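Local coordinates for pectate lyase II (Xanthomonas campestris pv. campestris, PDB 2QX3), which probably cleaves pectate, a plant cell-wall polysaccharide, by the lyase reaction of polysaccharide lyase family 1, and folds as a right-handed parallel beta-helix, at residues Ile238-Ser243 with Tyr304-Thr309. Sequence-based numbering, arbitrary orientation.
Sequences IAKIES and YIYTVT
Lys-240 and Glu-242, two residues apart on strand 238-242, both point toward the loop 304-309, where they meet Tyr-306. Lys-240 does so through CE, the carbon next to the ammonium group, 3.7 Å from Tyr-306 OH; the bend at chi4 turns NZ away from the hydroxyl. Glu-242 carries the polar part of the contact. Its CG stands anti to the backbone N (chi1 -178°) and the chain beyond is extended, which takes the carboxylate across to the loop. There OE2 accepts a short hydrogen bond from Tyr-306 OH, 2.6 Å away, through the syn lone pair. The carboxylate carbon lies in the plane of the ring, at its edge, while the carboxylate itself is turned 86° from that plane. His-217 gives OE2 a second hydrogen bond through NE2, and its ring also meets that of Tyr-306 edge-to-face, so one histidine touches both partners. The other oxygen, OE1, rests 3.7 Å from Val-308 CG2. Just past the end of the strand, Ser-243 meets the second branch of that valine, with OG 3.4 Å and CB 3.6 Å from Val-308 CG1. Asn-220 touches both Ser-243 and Val-308. The loop runs roughly with the strand (35° apart) over the outer face, and its side chains reach three consecutive rungs, strands 193-202 (Thr-195, His-198), 215-226 and 238-242, of the parallel beta-helix of polysaccharide lyase family 1.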
loop_
_atom_site.group_PDB
_atom_site.type_symbol
_atom_site.label_atom_id
_atom_site.label_comp_id
_atom_site.label_asym_id
_atom_site.label_seq_id
_atom_site.Cartn_x
_atom_site.Cartn_y
_atom_site.Cartn_z
ATOM N N ILE A 238 -16.397 4.083 -1.262
ATOM C CA ILE A 238 -16.679 4.634 0.062
ATOM C C ILE A 238 -15.577 4.212 1.027
ATOM O O ILE A 238 -15.251 3.018 1.122
ATOM C CB ILE A 238 -18.080 4.189 0.590
ATOM C CG1 ILE A 238 -19.179 4.634 -0.385
ATOM C CG2 ILE A 238 -18.353 4.743 2.007
ATOM C CD1 ILE A 238 -20.460 3.801 -0.300
ATOM N N ALA A 239 -15.007 5.191 1.728
ATOM C CA ALA A 239 -14.009 4.940 2.774
ATOM C C ALA A 239 -14.527 5.294 4.171
ATOM O O ALA A 239 -15.063 6.391 4.399
ATOM C CB ALA A 239 -12.726 5.705 2.487
ATOM N N LYS A 240 -14.366 4.354 5.094
ATOM C CA LYS A 240 -14.587 4.607 6.502
ATOM C C LYS A 240 -13.259 5.063 7.112
ATOM O O LYS A 240 -12.331 4.269 7.287
ATOM C CB LYS A 240 -15.144 3.361 7.201
ATOM C CG LYS A 240 -15.458 3.590 8.668
ATOM C CD LYS A 240 -15.980 2.325 9.325
ATOM C CE LYS A 240 -16.135 2.512 10.828
ATOM N NZ LYS A 240 -17.066 3.628 11.162
ATOM N N ILE A 241 -13.185 6.354 7.418
ATOM C CA ILE A 241 -11.951 7.003 7.836
ATOM C C ILE A 241 -12.030 7.306 9.337
ATOM O O ILE A 241 -12.709 8.247 9.765
ATOM C CB ILE A 241 -11.690 8.287 6.997
ATOM C CG1 ILE A 241 -11.770 7.962 5.496
ATOM C CG2 ILE A 241 -10.355 8.910 7.360
ATOM C CD1 ILE A 241 -11.576 9.148 4.563
ATOM N N GLU A 242 -11.323 6.503 10.125
ATOM C CA GLU A 242 -11.520 6.452 11.572
ATOM C C GLU A 242 -10.219 6.624 12.347
ATOM O O GLU A 242 -9.236 5.958 12.053
ATOM C CB GLU A 242 -12.187 5.121 11.939
ATOM C CG GLU A 242 -12.487 4.947 13.415
ATOM C CD GLU A 242 -13.205 3.641 13.733
ATOM O OE1 GLU A 242 -13.636 3.493 14.891
ATOM O OE2 GLU A 242 -13.344 2.770 12.843
ATOM N N SER A 243 -10.217 7.526 13.331
ATOM C CA SER A 243 -9.101 7.679 14.279
ATOM C C SER A 243 -7.688 7.694 13.683
ATOM O O SER A 243 -6.752 7.114 14.262
ATOM C CB SER A 243 -9.173 6.614 15.383
ATOM O OG SER A 243 -10.418 6.657 16.045
ATOM N N TYR A 304 -15.708 -7.757 10.707
ATOM C CA TYR A 304 -14.542 -8.114 11.515
ATOM C C TYR A 304 -14.413 -7.254 12.761
ATOM O O TYR A 304 -14.944 -6.140 12.832
ATOM C CB TYR A 304 -13.242 -8.076 10.696
ATOM C CG TYR A 304 -12.895 -6.736 10.069
ATOM C CD1 TYR A 304 -13.122 -6.501 8.712
ATOM C CD2 TYR A 304 -12.320 -5.713 10.830
ATOM C CE1 TYR A 304 -12.790 -5.280 8.125
ATOM C CE2 TYR A 304 -11.992 -4.486 10.258
ATOM C CZ TYR A 304 -12.229 -4.277 8.909
ATOM O OH TYR A 304 -11.895 -3.073 8.342
ATOM N N ILE A 305 -13.701 -7.802 13.738
ATOM C CA ILE A 305 -13.417 -7.144 14.992
ATOM C C ILE A 305 -12.086 -6.419 14.857
ATOM O O ILE A 305 -11.126 -6.969 14.305
ATOM C CB ILE A 305 -13.324 -8.199 16.134
ATOM C CG1 ILE A 305 -14.623 -9.030 16.236
ATOM C CG2 ILE A 305 -12.935 -7.560 17.465
ATOM C CD1 ILE A 305 -15.934 -8.230 16.219
ATOM N N TYR A 306 -12.027 -5.184 15.347
ATOM C CA TYR A 306 -10.774 -4.427 15.370
ATOM C C TYR A 306 -10.681 -3.572 16.624
ATOM O O TYR A 306 -11.698 -3.194 17.197
ATOM C CB TYR A 306 -10.638 -3.559 14.116
ATOM C CG TYR A 306 -11.688 -2.468 13.972
ATOM C CD1 TYR A 306 -12.979 -2.766 13.532
ATOM C CD2 TYR A 306 -11.379 -1.130 14.248
ATOM C CE1 TYR A 306 -13.943 -1.763 13.388
ATOM C CE2 TYR A 306 -12.332 -0.125 14.099
ATOM C CZ TYR A 306 -13.609 -0.450 13.673
ATOM O OH TYR A 306 -14.553 0.534 13.522
ATOM N N THR A 307 -9.462 -3.272 17.060
ATOM C CA THR A 307 -9.292 -2.417 18.229
ATOM C C THR A 307 -8.603 -1.125 17.831
ATOM O O THR A 307 -7.568 -1.129 17.165
ATOM C CB THR A 307 -8.518 -3.086 19.394
ATOM O OG1 THR A 307 -7.115 -2.941 19.174
ATOM C CG2 THR A 307 -8.866 -4.574 19.550
ATOM N N VAL A 308 -9.199 -0.020 18.260
ATOM C CA VAL A 308 -8.773 1.312 17.868
ATOM C C VAL A 308 -7.787 1.893 18.888
ATOM O O VAL A 308 -8.051 1.889 20.088
ATOM C CB VAL A 308 -10.001 2.238 17.713
ATOM C CG1 VAL A 308 -9.588 3.651 17.334
ATOM C CG2 VAL A 308 -10.969 1.663 16.685
ATOM N N THR A 309 -6.637 2.344 18.397
ATOM C CA THR A 309 -5.722 3.177 19.169
ATOM C C THR A 309 -6.385 4.549 19.230
ATOM O O THR A 309 -6.833 5.053 18.194
ATOM C CB THR A 309 -4.344 3.313 18.453
ATOM O OG1 THR A 309 -3.798 2.011 18.195
ATOM C CG2 THR A 309 -3.348 4.114 19.284
#